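Phosphoheptose isomerase (Neisseria gonorrhoeae, PDB 5I01) catalyses the isomerisation of sedoheptulose 7-phosphate to D-glycero-D-manno-heptose 7-phosphate, the opening step of heptose biosynthesis, as a zinc-binding homotetramer. Local coordinates at residues E16-R19 / A20-A24; K135-E139 / R140-V144; A157-K160 / D161-L165; P171-A174 / R175-N179. The protein carries 1 engineered substitution. All coordinates share one frame; numbering follows the deposited sequence.

Interaction 1 (E16-R19 / A20-A24)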
ATOM      1  N   GLU A  16     -19.025 -13.468  22.763  1.00 30.21           N
ATOM      2  CA  GLU A  16     -17.861 -14.286  22.442  1.00 31.85           C
ATOM      3  C   GLU A  16     -16.556 -13.490  22.551  1.00 30.30           C
ATOM      4  O   GLU A  16     -15.572 -13.999  23.097  1.00 28.71           O
ATOM      5  CB  GLU A  16     -17.990 -14.936  21.058  1.00 35.54           C
ATOM      6  CG  GLU A  16     -17.038 -16.115  20.854  1.00 39.92           C
ATOM      7  CD  GLU A  16     -16.999 -16.647  19.431  1.00 43.00           C
ATOM      8  OE1 GLU A  16     -17.115 -15.841  18.487  1.00 45.20           O
ATOM      9  OE2 GLU A  16     -16.822 -17.876  19.253  1.00 45.96           O
ATOM     10  N   SER A  17     -16.554 -12.247  22.059  1.00 30.76           N
ATOM     11  CA  SER A  17     -15.362 -11.379  22.117  1.00 31.21           C
ATOM     12  C   SER A  17     -14.994 -10.990  23.549  1.00 29.96           C
ATOM     13  O   SER A  17     -13.823 -10.955  23.899  1.00 28.13           O
ATOM     14  CB  SER A  17     -15.554 -10.112  21.273  1.00 33.08           C
ATOM     15  OG  SER A  17     -14.324  -9.396  21.140  1.00 34.98           O
ATOM     16  N   ILE A  18     -16.000 -10.697  24.365  1.00 30.99           N
ATOM     17  CA  ILE A  18     -15.787 -10.494  25.803  1.00 32.45           C
ATOM     18  C   ILE A  18     -15.187 -11.755  26.451  1.00 33.79           C
ATOM     19  O   ILE A  18     -14.135 -11.662  27.087  1.00 34.61           O
ATOM     20  CB  ILE A  18     -17.084 -10.035  26.519  1.00 32.41           C
ATOM     21  CG1 ILE A  18     -17.424  -8.594  26.105  1.00 31.43           C
ATOM     22  CG2 ILE A  18     -16.941 -10.116  28.038  1.00 32.08           C
ATOM     23  CD1 ILE A  18     -18.893  -8.242  26.235  1.00 31.43           C
ATOM     24  N   ARG A  19     -15.829 -12.920  26.268  1.00 34.17           N
ATOM     25  CA  ARG A  19     -15.314 -14.196  26.821  1.00 34.88           C
ATOM     26  C   ARG A  19     -13.859 -14.440  26.448  1.00 33.75           C
ATOM     27  O   ARG A  19     -13.056 -14.815  27.299  1.00 33.97           O
ATOM     28  CB  ARG A  19     -16.131 -15.407  26.344  1.00 35.90           C
ATOM     29  CG  ARG A  19     -17.521 -15.535  26.949  1.00 36.21           C
ATOM     30  CD  ARG A  19     -18.016 -16.969  26.919  1.00 36.07           C
ATOM     31  NE  ARG A  19     -17.976 -17.578  25.588  1.00 36.24           N
ATOM     32  CZ  ARG A  19     -18.841 -17.349  24.597  1.00 35.88           C
ATOM     33  NH1 ARG A  19     -19.853 -16.485  24.727  1.00 35.46           N
ATOM     34  NH2 ARG A  19     -18.688 -18.000  23.450  1.00 35.34           N
ATOM     35  N   ALA A  20     -13.539 -14.222  25.170  1.00 34.02           N
ATOM     36  CA  ALA A  20     -12.179 -14.423  24.643  1.00 33.38           C
ATOM     37  C   ALA A  20     -11.138 -13.557  25.326  1.00 33.43           C
ATOM     38  O   ALA A  20     -10.029 -14.013  25.577  1.00 33.58           O
ATOM     39  CB  ALA A  20     -12.146 -14.192  23.148  1.00 31.59           C
ATOM     40  N   LYS A  21     -11.504 -12.318  25.632  1.00 35.72           N
ATOM     41  CA  LYS A  21     -10.591 -11.386  26.286  1.00 37.90           C
ATOM     42  C   LYS A  21     -10.441 -11.646  27.779  1.00 36.09           C
ATOM     43  O   LYS A  21      -9.370 -11.430  28.325  1.00 34.63           O
ATOM     44  CB  LYS A  21     -10.999  -9.931  26.019  1.00 42.48           C
ATOM     45  CG  LYS A  21     -10.588  -9.446  24.636  1.00 46.10           C
ATOM     46  CD  LYS A  21     -10.769  -7.947  24.485  1.00 50.68           C
ATOM     47  CE  LYS A  21     -10.157  -7.447  23.186  1.00 52.96           C
ATOM     48  NZ  LYS A  21     -10.699  -8.146  21.988  1.00 56.27           N
ATOM     49  N   GLN A  22     -11.501 -12.109  28.431  1.00 36.20           N
ATOM     50  CA  GLN A  22     -11.415 -12.519  29.837  1.00 36.85           C
ATOM     51  C   GLN A  22     -10.442 -13.697  30.070  1.00 39.88           C
ATOM     52  O   GLN A  22      -9.761 -13.745  31.096  1.00 39.41           O
ATOM     53  CB  GLN A  22     -12.811 -12.832  30.385  1.00 35.55           C
ATOM     54  CG  GLN A  22     -13.666 -11.585  30.550  1.00 35.22           C
ATOM     55  CD  GLN A  22     -15.102 -11.867  30.969  1.00 35.30           C
ATOM     56  OE1 GLN A  22     -15.749 -12.787  30.465  1.00 33.89           O
ATOM     57  NE2 GLN A  22     -15.615 -11.055  31.886  1.00 36.29           N
ATOM     58  N   GLU A  23     -10.363 -14.623  29.114  1.00 44.30           N
ATOM     59  CA  GLU A  23      -9.442 -15.764  29.202  1.00 47.62           C
ATOM     60  C   GLU A  23      -8.002 -15.369  28.908  1.00 47.43           C
ATOM     61  O   GLU A  23      -7.090 -15.762  29.629  1.00 48.08           O
ATOM     62  CB  GLU A  23      -9.867 -16.885  28.250  1.00 50.43           C
ATOM     63  CG  GLU A  23     -11.239 -17.487  28.557  1.00 55.17           C
ATOM     64  CD  GLU A  23     -11.330 -18.144  29.932  1.00 57.52           C
ATOM     65  OE1 GLU A  23     -10.342 -18.777  30.381  1.00 57.69           O
ATOM     66  OE2 GLU A  23     -12.406 -18.028  30.560  1.00 58.89           O
ATOM     67  N   ALA A  24      -7.795 -14.603  27.843  1.00 47.96           N
ATOM     68  CA  ALA A  24      -6.455 -14.094  27.512  1.00 47.86           C
ATOM     69  C   ALA A  24      -5.874 -13.219  28.628  1.00 47.33           C
ATOM     70  O   ALA A  24      -4.667 -13.197  28.821  1.00 46.59           O
ATOM     71  CB  ALA A  24      -6.480 -13.329  26.195  1.00 49.22           C
TER

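Interaction 2 (K135-E139 / R140-V144)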
ATOM      1  N   LYS A 135      12.713 -18.025  10.208  1.00 40.32           N
ATOM      2  CA  LYS A 135      14.028 -18.576   9.857  1.00 40.25           C
ATOM      3  C   LYS A 135      15.029 -17.464   9.545  1.00 37.85           C
ATOM      4  O   LYS A 135      16.097 -17.399  10.162  1.00 39.58           O
ATOM      5  CB  LYS A 135      13.932 -19.567   8.690  1.00 41.97           C
ATOM      6  CG  LYS A 135      13.426 -20.938   9.112  1.00 45.65           C
ATOM      7  CD  LYS A 135      12.932 -21.760   7.927  1.00 49.01           C
ATOM      8  CE  LYS A 135      12.320 -23.084   8.362  1.00 49.75           C
ATOM      9  NZ  LYS A 135      11.352 -23.587   7.353  1.00 50.21           N
ATOM     10  N   ALA A 136      14.668 -16.572   8.624  1.00 34.83           N
ATOM     11  CA  ALA A 136      15.563 -15.486   8.218  1.00 33.29           C
ATOM     12  C   ALA A 136      15.959 -14.585   9.379  1.00 32.31           C
ATOM     13  O   ALA A 136      17.106 -14.150   9.449  1.00 33.46           O
ATOM     14  CB  ALA A 136      14.933 -14.660   7.118  1.00 33.10           C
ATOM     15  N   ALA A 137      15.007 -14.311  10.273  1.00 31.21           N
ATOM     16  CA  ALA A 137      15.269 -13.542  11.484  1.00 30.88           C
ATOM     17  C   ALA A 137      16.253 -14.274  12.406  1.00 32.47           C
ATOM     18  O   ALA A 137      17.157 -13.649  12.985  1.00 31.41           O
ATOM     19  CB  ALA A 137      13.974 -13.253  12.220  1.00 30.96           C
ATOM     20  N   HIS A 138      16.086 -15.591  12.542  1.00 32.94           N
ATOM     21  CA  HIS A 138      17.028 -16.373  13.346  1.00 35.10           C
ATOM     22  C   HIS A 138      18.429 -16.355  12.729  1.00 37.90           C
ATOM     23  O   HIS A 138      19.391 -16.036  13.427  1.00 40.16           O
ATOM     24  CB  HIS A 138      16.526 -17.798  13.604  1.00 33.02           C
ATOM     25  CG  HIS A 138      15.475 -17.878  14.672  1.00 32.85           C
ATOM     26  ND1 HIS A 138      14.522 -18.874  14.709  1.00 32.13           N
ATOM     27  CD2 HIS A 138      15.221 -17.078  15.737  1.00 32.47           C
ATOM     28  CE1 HIS A 138      13.731 -18.688  15.749  1.00 31.85           C
ATOM     29  NE2 HIS A 138      14.136 -17.608  16.393  1.00 32.86           N
ATOM     30  N   GLU A 139      18.529 -16.631  11.428  1.00 40.72           N
ATOM     31  CA  GLU A 139      19.809 -16.546  10.690  1.00 43.11           C
ATOM     32  C   GLU A 139      20.494 -15.168  10.789  1.00 40.98           C
ATOM     33  O   GLU A 139      21.724 -15.101  10.781  1.00 39.09           O
ATOM     34  CB  GLU A 139      19.634 -16.977   9.216  1.00 48.19           C
ATOM     35  CG  GLU A 139      19.521 -18.498   9.043  1.00 55.55           C
ATOM     36  CD  GLU A 139      18.768 -18.968   7.785  1.00 62.66           C
ATOM     37  OE1 GLU A 139      18.005 -18.179   7.173  1.00 65.79           O
ATOM     38  OE2 GLU A 139      18.927 -20.161   7.417  1.00 64.34           O
ATOM     39  N   ARG A 140      19.711 -14.089  10.915  1.00 38.65           N
ATOM     40  CA  ARG A 140      20.272 -12.747  11.164  1.00 39.35           C
ATOM     41  C   ARG A 140      20.533 -12.376  12.620  1.00 37.75           C
ATOM     42  O   ARG A 140      20.888 -11.227  12.884  1.00 36.42           O
ATOM     43  CB  ARG A 140      19.381 -11.646  10.561  1.00 40.92           C
ATOM     44  CG  ARG A 140      19.596 -11.384   9.092  1.00 43.92           C
ATOM     45  CD  ARG A 140      21.013 -10.942   8.743  1.00 45.31           C
ATOM     46  NE  ARG A 140      21.230 -11.236   7.336  1.00 46.49           N
ATOM     47  CZ  ARG A 140      20.795 -10.487   6.331  1.00 48.09           C
ATOM     48  NH1 ARG A 140      20.141  -9.348   6.557  1.00 49.98           N
ATOM     49  NH2 ARG A 140      21.028 -10.874   5.084  1.00 51.20           N
ATOM     50  N   ASP A 141      20.368 -13.314  13.554  1.00 38.33           N
ATOM     51  CA  ASP A 141      20.515 -13.041  14.996  1.00 38.45           C
ATOM     52  C   ASP A 141      19.579 -11.929  15.512  1.00 37.30           C
ATOM     53  O   ASP A 141      19.984 -11.042  16.291  1.00 35.45           O
ATOM     54  CB  ASP A 141      21.988 -12.764  15.342  1.00 39.58           C
ATOM     55  CG  ASP A 141      22.890 -13.932  15.000  1.00 41.67           C
ATOM     56  OD1 ASP A 141      22.701 -15.036  15.561  1.00 44.43           O
ATOM     57  OD2 ASP A 141      23.793 -13.752  14.169  1.00 45.00           O
ATOM     58  N   MET A 142      18.330 -11.999  15.049  1.00 37.06           N
ATOM     59  CA  MET A 142      17.243 -11.143  15.514  1.00 37.61           C
ATOM     60  C   MET A 142      16.360 -11.963  16.449  1.00 37.91           C
ATOM     61  O   MET A 142      16.225 -13.174  16.277  1.00 39.16           O
ATOM     62  CB  MET A 142      16.376 -10.672  14.341  1.00 37.67           C
ATOM     63  CG  MET A 142      17.052  -9.786  13.310  1.00 36.89           C
ATOM     64  SD  MET A 142      16.055  -9.632  11.798  1.00 35.08           S
ATOM     65  CE  MET A 142      14.575  -8.842  12.397  1.00 35.20           C
ATOM     66  N   HIS A 143      15.734 -11.294  17.411  1.00 39.25           N
ATOM     67  CA  HIS A 143      14.772 -11.939  18.310  1.00 39.14           C
ATOM     68  C   HIS A 143      13.382 -11.854  17.691  1.00 38.86           C
ATOM     69  O   HIS A 143      13.126 -10.979  16.866  1.00 38.73           O
ATOM     70  CB  HIS A 143      14.808 -11.287  19.683  1.00 40.76           C
ATOM     71  CG  HIS A 143      16.192 -11.133  20.233  1.00 44.01           C
ATOM     72  ND1 HIS A 143      17.060 -12.193  20.363  1.00 46.39           N
ATOM     73  CD2 HIS A 143      16.865 -10.041  20.667  1.00 47.13           C
ATOM     74  CE1 HIS A 143      18.207 -11.765  20.861  1.00 48.65           C
ATOM     75  NE2 HIS A 143      18.113 -10.462  21.059  1.00 48.09           N
ATOM     76  N   VAL A 144      12.493 -12.765  18.076  1.00 37.58           N
ATOM     77  CA  VAL A 144      11.172 -12.879  17.447  1.00 37.44           C
ATOM     78  C   VAL A 144      10.071 -12.724  18.491  1.00 37.03           C
ATOM     79  O   VAL A 144      10.209 -13.201  19.616  1.00 40.46           O
ATOM     80  CB  VAL A 144      11.026 -14.210  16.663  1.00 37.57           C
ATOM     81  CG1 VAL A 144       9.641 -14.366  16.040  1.00 37.49           C
ATOM     82  CG2 VAL A 144      12.070 -14.268  15.562  1.00 38.72           C
TER

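Interaction 3 (A157-K160 / D161-L165)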
ATOM      1  N   ALA A 157       6.179 -23.858  18.017  1.00 44.41           N
ATOM      2  CA  ALA A 157       7.190 -24.930  18.075  1.00 44.68           C
ATOM      3  C   ALA A 157       8.606 -24.456  17.726  1.00 43.09           C
ATOM      4  O   ALA A 157       9.573 -24.970  18.265  1.00 42.54           O
ATOM      5  CB  ALA A 157       6.793 -26.095  17.165  1.00 44.41           C
ATOM      6  N   MET A 158       8.703 -23.453  16.858  1.00 43.59           N
ATOM      7  CA  MET A 158       9.960 -23.006  16.244  1.00 42.94           C
ATOM      8  C   MET A 158      10.790 -22.010  17.071  1.00 40.30           C
ATOM      9  O   MET A 158      11.942 -21.766  16.734  1.00 40.46           O
ATOM     10  CB  MET A 158       9.611 -22.376  14.884  1.00 44.35           C
ATOM     11  CG  MET A 158      10.693 -22.342  13.815  1.00 46.58           C
ATOM     12  SD  MET A 158      10.210 -21.436  12.310  1.00 47.40           S
ATOM     13  CE  MET A 158       8.428 -21.583  12.308  1.00 42.62           C
ATOM     14  N   LEU A 159      10.240 -21.453  18.148  1.00 40.23           N
ATOM     15  CA  LEU A 159      10.892 -20.329  18.862  1.00 42.23           C
ATOM     16  C   LEU A 159      12.058 -20.706  19.806  1.00 44.64           C
ATOM     17  O   LEU A 159      11.988 -21.690  20.540  1.00 44.62           O
ATOM     18  CB  LEU A 159       9.854 -19.544  19.673  1.00 41.11           C
ATOM     19  CG  LEU A 159       8.587 -19.034  18.968  1.00 40.83           C
ATOM     20  CD1 LEU A 159       7.798 -18.146  19.917  1.00 40.28           C
ATOM     21  CD2 LEU A 159       8.896 -18.292  17.674  1.00 39.71           C
ATOM     22  N   LYS A 160      13.108 -19.888  19.803  1.00 47.95           N
ATOM     23  CA  LYS A 160      14.194 -19.998  20.784  1.00 51.34           C
ATOM     24  C   LYS A 160      13.762 -19.473  22.165  1.00 51.91           C
ATOM     25  O   LYS A 160      12.735 -18.805  22.292  1.00 50.75           O
ATOM     26  CB  LYS A 160      15.421 -19.195  20.331  1.00 53.04           C
ATOM     27  CG  LYS A 160      16.008 -19.556  18.973  1.00 54.20           C
ATOM     28  CD  LYS A 160      17.303 -18.773  18.769  1.00 58.71           C
ATOM     29  CE  LYS A 160      17.878 -18.874  17.358  1.00 60.96           C
ATOM     30  NZ  LYS A 160      17.936 -20.268  16.829  1.00 62.01           N
ATOM     31  N   ASP A 161      14.569 -19.772  23.185  1.00 53.73           N
ATOM     32  CA  ASP A 161      14.391 -19.243  24.561  1.00 54.66           C
ATOM     33  C   ASP A 161      14.225 -17.727  24.618  1.00 50.19           C
ATOM     34  O   ASP A 161      13.430 -17.217  25.402  1.00 47.59           O
ATOM     35  CB  ASP A 161      15.608 -19.605  25.456  1.00 58.21           C
ATOM     36  CG  ASP A 161      15.388 -20.864  26.289  1.00 61.63           C
ATOM     37  OD1 ASP A 161      14.325 -20.978  26.941  1.00 64.41           O
ATOM     38  OD2 ASP A 161      16.300 -21.725  26.321  1.00 63.84           O
ATOM     39  N   THR A 162      15.009 -17.023  23.804  1.00 49.72           N
ATOM     40  CA  THR A 162      15.047 -15.551  23.778  1.00 49.28           C
ATOM     41  C   THR A 162      13.897 -14.875  22.999  1.00 45.88           C
ATOM     42  O   THR A 162      13.838 -13.646  22.942  1.00 47.61           O
ATOM     43  CB  THR A 162      16.391 -15.069  23.192  1.00 50.79           C
ATOM     44  OG1 THR A 162      16.671 -15.786  21.982  1.00 51.45           O
ATOM     45  CG2 THR A 162      17.521 -15.314  24.173  1.00 52.01           C
ATOM     46  N   ASP A 163      13.008 -15.664  22.394  1.00 40.37           N
ATOM     47  CA  ASP A 163      11.820 -15.139  21.717  1.00 39.54           C
ATOM     48  C   ASP A 163      10.640 -15.112  22.699  1.00 37.60           C
ATOM     49  O   ASP A 163      10.724 -15.668  23.791  1.00 37.35           O
ATOM     50  CB  ASP A 163      11.463 -16.016  20.502  1.00 39.95           C
ATOM     51  CG  ASP A 163      12.596 -16.120  19.462  1.00 39.50           C
ATOM     52  OD1 ASP A 163      13.392 -15.169  19.280  1.00 38.26           O
ATOM     53  OD2 ASP A 163      12.662 -17.166  18.786  1.00 40.28           O
ATOM     54  N   VAL A 164       9.540 -14.477  22.295  1.00 35.81           N
ATOM     55  CA  VAL A 164       8.339 -14.342  23.133  1.00 34.81           C
ATOM     56  C   VAL A 164       7.102 -14.759  22.337  1.00 33.73           C
ATOM     57  O   VAL A 164       6.844 -14.220  21.267  1.00 33.59           O
ATOM     58  CB  VAL A 164       8.159 -12.895  23.653  1.00 34.96           C
ATOM     59  CG1 VAL A 164       6.890 -12.764  24.491  1.00 35.46           C
ATOM     60  CG2 VAL A 164       9.369 -12.467  24.469  1.00 35.14           C
ATOM     61  N   LEU A 165       6.348 -15.717  22.868  1.00 33.34           N
ATOM     62  CA  LEU A 165       5.144 -16.218  22.216  1.00 33.59           C
ATOM     63  C   LEU A 165       3.962 -15.569  22.878  1.00 33.36           C
ATOM     64  O   LEU A 165       3.809 -15.679  24.089  1.00 35.69           O
ATOM     65  CB  LEU A 165       5.026 -17.740  22.354  1.00 32.87           C
ATOM     66  CG  LEU A 165       3.761 -18.400  21.779  1.00 32.61           C
ATOM     67  CD1 LEU A 165       3.642 -18.172  20.282  1.00 32.61           C
ATOM     68  CD2 LEU A 165       3.747 -19.883  22.099  1.00 31.85           C
TER

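Interaction 4 (P171-A174 / R175-N179). With ZN (zinc ion), chain H.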
ATOM      1  N   PRO A 171     -10.258 -20.724  19.163  1.00 31.84           N
ATOM      2  CA  PRO A 171     -10.360 -21.324  17.827  1.00 32.80           C
ATOM      3  C   PRO A 171     -10.623 -20.353  16.658  1.00 33.65           C
ATOM      4  O   PRO A 171     -10.075 -20.528  15.569  1.00 33.89           O
ATOM      5  CB  PRO A 171     -11.551 -22.287  17.971  1.00 32.04           C
ATOM      6  CG  PRO A 171     -12.353 -21.745  19.089  1.00 31.77           C
ATOM      7  CD  PRO A 171     -11.328 -21.226  20.049  1.00 31.73           C
ATOM      8  N   ARG A 172     -11.506 -19.388  16.868  1.00 34.96           N
ATOM      9  CA  ARG A 172     -11.974 -18.495  15.801  1.00 36.34           C
ATOM     10  C   ARG A 172     -11.024 -17.320  15.443  1.00 34.90           C
ATOM     11  O   ARG A 172     -10.650 -16.488  16.288  1.00 33.76           O
ATOM     12  CB  ARG A 172     -13.378 -17.994  16.143  1.00 38.58           C
ATOM     13  CG  ARG A 172     -14.217 -17.625  14.943  1.00 42.96           C
ATOM     14  CD  ARG A 172     -15.664 -17.388  15.346  1.00 47.58           C
ATOM     15  NE  ARG A 172     -16.451 -16.740  14.295  1.00 50.88           N
ATOM     16  CZ  ARG A 172     -17.766 -16.527  14.348  1.00 50.98           C
ATOM     17  NH1 ARG A 172     -18.474 -16.905  15.405  1.00 49.54           N
ATOM     18  NH2 ARG A 172     -18.377 -15.928  13.330  1.00 53.62           N
ATOM     19  N   THR A 173     -10.653 -17.285  14.165  1.00 33.19           N
ATOM     20  CA  THR A 173      -9.815 -16.247  13.555  1.00 31.25           C
ATOM     21  C   THR A 173     -10.189 -14.805  13.920  1.00 29.39           C
ATOM     22  O   THR A 173      -9.334 -14.023  14.322  1.00 27.01           O
ATOM     23  CB  THR A 173      -9.887 -16.399  12.026  1.00 32.15           C
ATOM     24  OG1 THR A 173      -9.650 -17.774  11.691  1.00 34.87           O
ATOM     25  CG2 THR A 173      -8.848 -15.513  11.318  1.00 32.38           C
ATOM     26  N   ALA A 174     -11.469 -14.469  13.769  1.00 27.82           N
ATOM     27  CA  ALA A 174     -11.975 -13.149  14.113  1.00 27.15           C
ATOM     28  C   ALA A 174     -11.671 -12.765  15.570  1.00 27.37           C
ATOM     29  O   ALA A 174     -11.221 -11.660  15.833  1.00 28.18           O
ATOM     30  CB  ALA A 174     -13.469 -13.063  13.828  1.00 26.45           C
ATOM     31  N   ARG A 175     -11.875 -13.683  16.507  1.00 27.77           N
ATOM     32  CA  ARG A 175     -11.569 -13.408  17.921  1.00 28.38           C
ATOM     33  C   ARG A 175     -10.061 -13.264  18.168  1.00 29.10           C
ATOM     34  O   ARG A 175      -9.638 -12.482  19.014  1.00 29.57           O
ATOM     35  CB  ARG A 175     -12.125 -14.515  18.816  1.00 28.26           C
ATOM     36  CG  ARG A 175     -13.632 -14.716  18.703  1.00 28.01           C
ATOM     37  CD  ARG A 175     -14.405 -13.552  19.270  1.00 28.50           C
ATOM     38  NE  ARG A 175     -14.664 -12.498  18.302  1.00 29.01           N
ATOM     39  CZ  ARG A 175     -15.600 -12.528  17.350  1.00 30.35           C
ATOM     40  NH1 ARG A 175     -15.739 -11.483  16.536  1.00 30.78           N
ATOM     41  NH2 ARG A 175     -16.401 -13.576  17.192  1.00 31.45           N
ATOM     42  N   ILE A 176      -9.257 -14.016  17.423  1.00 30.10           N
ATOM     43  CA  ILE A 176      -7.801 -13.953  17.552  1.00 30.16           C
ATOM     44  C   ILE A 176      -7.267 -12.593  17.075  1.00 30.64           C
ATOM     45  O   ILE A 176      -6.478 -11.975  17.784  1.00 31.89           O
ATOM     46  CB  ILE A 176      -7.113 -15.115  16.801  1.00 29.39           C
ATOM     47  CG1 ILE A 176      -7.503 -16.458  17.429  1.00 30.24           C
ATOM     48  CG2 ILE A 176      -5.598 -14.966  16.842  1.00 28.86           C
ATOM     49  CD1 ILE A 176      -7.463 -17.612  16.457  1.00 31.53           C
ATOM     50  N   GLN A 177      -7.700 -12.137  15.899  1.00 30.76           N
ATOM     51  CA  GLN A 177      -7.332 -10.800  15.395  1.00 32.58           C
ATOM     52  C   GLN A 177      -7.665  -9.701  16.404  1.00 31.65           C
ATOM     53  O   GLN A 177      -6.845  -8.835  16.660  1.00 31.10           O
ATOM     54  CB  GLN A 177      -8.015 -10.490  14.050  1.00 33.38           C
ATOM     55  CG  GLN A 177      -7.329 -11.128  12.849  1.00 36.33           C
ATOM     56  CD  GLN A 177      -8.214 -11.241  11.593  1.00 39.31           C
ATOM     57  OE1 GLN A 177      -9.352 -10.745  11.539  1.00 39.95           O
ATOM     58  NE2 GLN A 177      -7.681 -11.913  10.571  1.00 39.91           N
ATOM     59  N   GLU A 178      -8.860  -9.763  16.987  1.00 32.51           N
ATOM     60  CA  GLU A 178      -9.330  -8.750  17.941  1.00 32.96           C
ATOM     61  C   GLU A 178      -8.489  -8.693  19.214  1.00 34.03           C
ATOM     62  O   GLU A 178      -8.262  -7.607  19.748  1.00 35.72           O
ATOM     63  CB  GLU A 178     -10.789  -8.995  18.297  1.00 32.82           C
ATOM     64  CG  GLU A 178     -11.733  -8.752  17.131  1.00 33.92           C
ATOM     65  CD  GLU A 178     -13.077  -9.452  17.279  1.00 35.22           C
ATOM     66  OE1 GLU A 178     -13.405  -9.919  18.402  1.00 34.51           O
ATOM     67  OE2 GLU A 178     -13.812  -9.542  16.257  1.00 35.01           O
ATOM     68  N   ASN A 179      -8.052  -9.859  19.700  1.00 34.06           N
ATOM     69  CA  ASN A 179      -7.095  -9.939  20.814  1.00 34.63           C
ATOM     70  C   ASN A 179      -5.692  -9.449  20.391  1.00 32.61           C
ATOM     71  O   ASN A 179      -4.992  -8.815  21.177  1.00 32.66           O
ATOM     72  CB  ASN A 179      -7.014 -11.371  21.389  1.00 35.77           C
ATOM     73  CG  ASN A 179      -8.197 -11.718  22.266  1.00 38.46           C
ATOM     74  OD1 ASN A 179      -8.066 -11.890  23.480  1.00 42.49           O
ATOM     75  ND2 ASN A 179      -9.368 -11.809  21.660  1.00 40.26           N
TER
HETATM   76 ZN    ZN H 301     -10.747 -10.219  10.198  1.00 49.15          ZN

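Interaction 1 (E16-R19 / A20-A24)
The side-chain amide of Q22 lies alongside I18, one helical turn earlier, and both side chains point the same way. Q22 OE1 stands 3.8 Å from I18 CG2, so the methyl branch, not the CG1 arm, does the touching. The second flat group, the guanidinium of R19, has one face over its own turn: E16 CA sits 3.6 Å above the plane, toward the rim. A bend at chi3 (-54°) folds R19 back to reach that place.

Underneath, the backbone runs as regular helix. A20 N bonds to E16 O at 2.9 Å, Q22 N to I18 O at 3.0 Å, and E23 N to R19 O at 3.3 Å. K21 N leans chiefly on S17 O (3.2 Å), with a weak second bond to I18 O.

The S17 and K21 side chains rise on one side, OG 3.9 Å from NZ, and each finds its polar partner on helix 173-193. S17 OG bonds to E178 there, and K21 NZ bonds weakly to the E178 carbonyl. E16 makes a salt bridge to R175 of that helix. The second subunit packs on S17, I18, K21 and Q22, with its K21 against S17 and its I18 against Q22. Helix 6-27 is thus laid between the helix that carries Q177 and a neighbouring subunit of the tetramer.

Interaction 2 (K135-E139 / R140-V144)
With chi1 at -78°, H138 turns its ring opposite its own carbonyl carbon, and V144, with CG1 anti to N, has CG2 left to meet it. The two side chains cross at about a right angle, H138 NE2 lying 4.0 Å from V144 CG2, in an approach to the ring that is oblique. M142 O sits at the edge of the same ring, 4.1 Å from CD2. The NE2 atom itself is taken up by a hydrogen bond to D163.

A137 supplies the apolar floor of the turn. Its CB touches V144 CG2 at 4.0 Å and M142 CB at 4.1 Å, while M142, its chain extended at chi2 (166°), lays SD near A137 CA. L118 of strand 117-122 packs on both A137 and M142, so this small cluster belongs to the interior.

The backbone makes the change of direction possible. R140 N still bonds to A136 O at 3.0 Å. D141 then takes a positive phi of 57°, after which M142 N reaches back to A137 O at 2.9 Å and D141 N to H138 O at 2.9 Å, the latter from above the carbonyl plane. R140 NH1 bonds to the R109 and G112 carbonyls. With D141 as C-prime residue, this is a Schellman motif, closing the helix of a beta-alpha-beta crossover before strand 143-149.

Interaction 3 (A157-K160 / D161-L165)
A type I beta turn from K160 to D163 carries the chain from the end of helix 153-158 into strand 164-168, completing the last beta-alpha-beta unit of the parallel sheet. Its corners, D161 and T162, are exposed; the working residue is buried D163. The turn closes with D163 N on K160 O at 3.2 Å, the donor standing above the carbonyl plane. D163 answers in the other direction too: K160 N reaches its OD2 at 2.9 Å, from above the carboxylate plane. Two bonds thus join the same pair of residues, one through the backbone of D163 and one through its side chain.

The carboxylate does more than close the turn. OD1 also accepts from V144 N, at the start of the neighbouring strand, and OD2 from H138 NE2. A buried acid with this many donors is probably held as the anion, and its rotation is fixed by partners at both oxygens. K160 NZ takes no direct part; it lies 6.4 Å from OD2.

L159 points into the turn and packs beside the acid, its CB 3.8 Å from D163 OD2. Its CD1 branch goes further, to the first residues of the strand. There the L159 and L165 side chains cross at about a right angle, and L159 CD1 meets L165 CB at 3.7 Å.

Interaction 4 (P171-A174 / R175-N179)
Backbone bonds start helix 173-193. R172, at the N-cap position, takes I176 N on its O at 3.1 Å; in the first turn T173 O takes Q177 N at 3.0 Å and A174 O takes E178 N.

The charged layer rests on A174, whose CB sits 3.9 Å above one face of the R175 guanidinium, toward its rim. Bends at chi2 and chi3 (-69° and 89°) fold R175 round to grip E178 side-on: NE meets OE1 at 2.9 Å and NH1 meets OE2 at 2.7 Å. R175 NH2 lies over one face of the R172 guanidinium, and turns to E16 for its salt bridge, with R172 making a weak, long pair to the same carboxylate.

Van der Waals contact between side chains is slight: T173 and Q177 lie side by side, CG2 3.9 Å from NE2.

Metal binding falls to Q177, extended beyond CG, with OE1 2.0 Å from the zinc ion. The other ligands, H63, E67 and H185, come from the second subunit, where H185 ND1 also bonds to E178 OE2. R175 thus steadies a second-shell acid behind a zinc histidine, and the metal site is complete only when the two subunits meet.

In the fold
Interactions 1 and 4 sit together on one side of the chain, centres 10 Å apart, joining helix 6-27 to helix 173-193 where the second subunit packs; their common chemistry is charged and polar. Interactions 2 and 3, centres 11 Å apart, lie at the edge of the parallel sheet where 164-168 is the outermost strand within the chain, and touch no other chain of the assembly. They are exits from helices into the adjacent strands 143-149 and 164-168, tied together by D163. All four mix buried and exposed residues. Side chains in interaction 2 meet mainly through small apolar groups, and interaction 3 turns on a buried carboxylate, whereas interaction 4 alone carries a metal ligand.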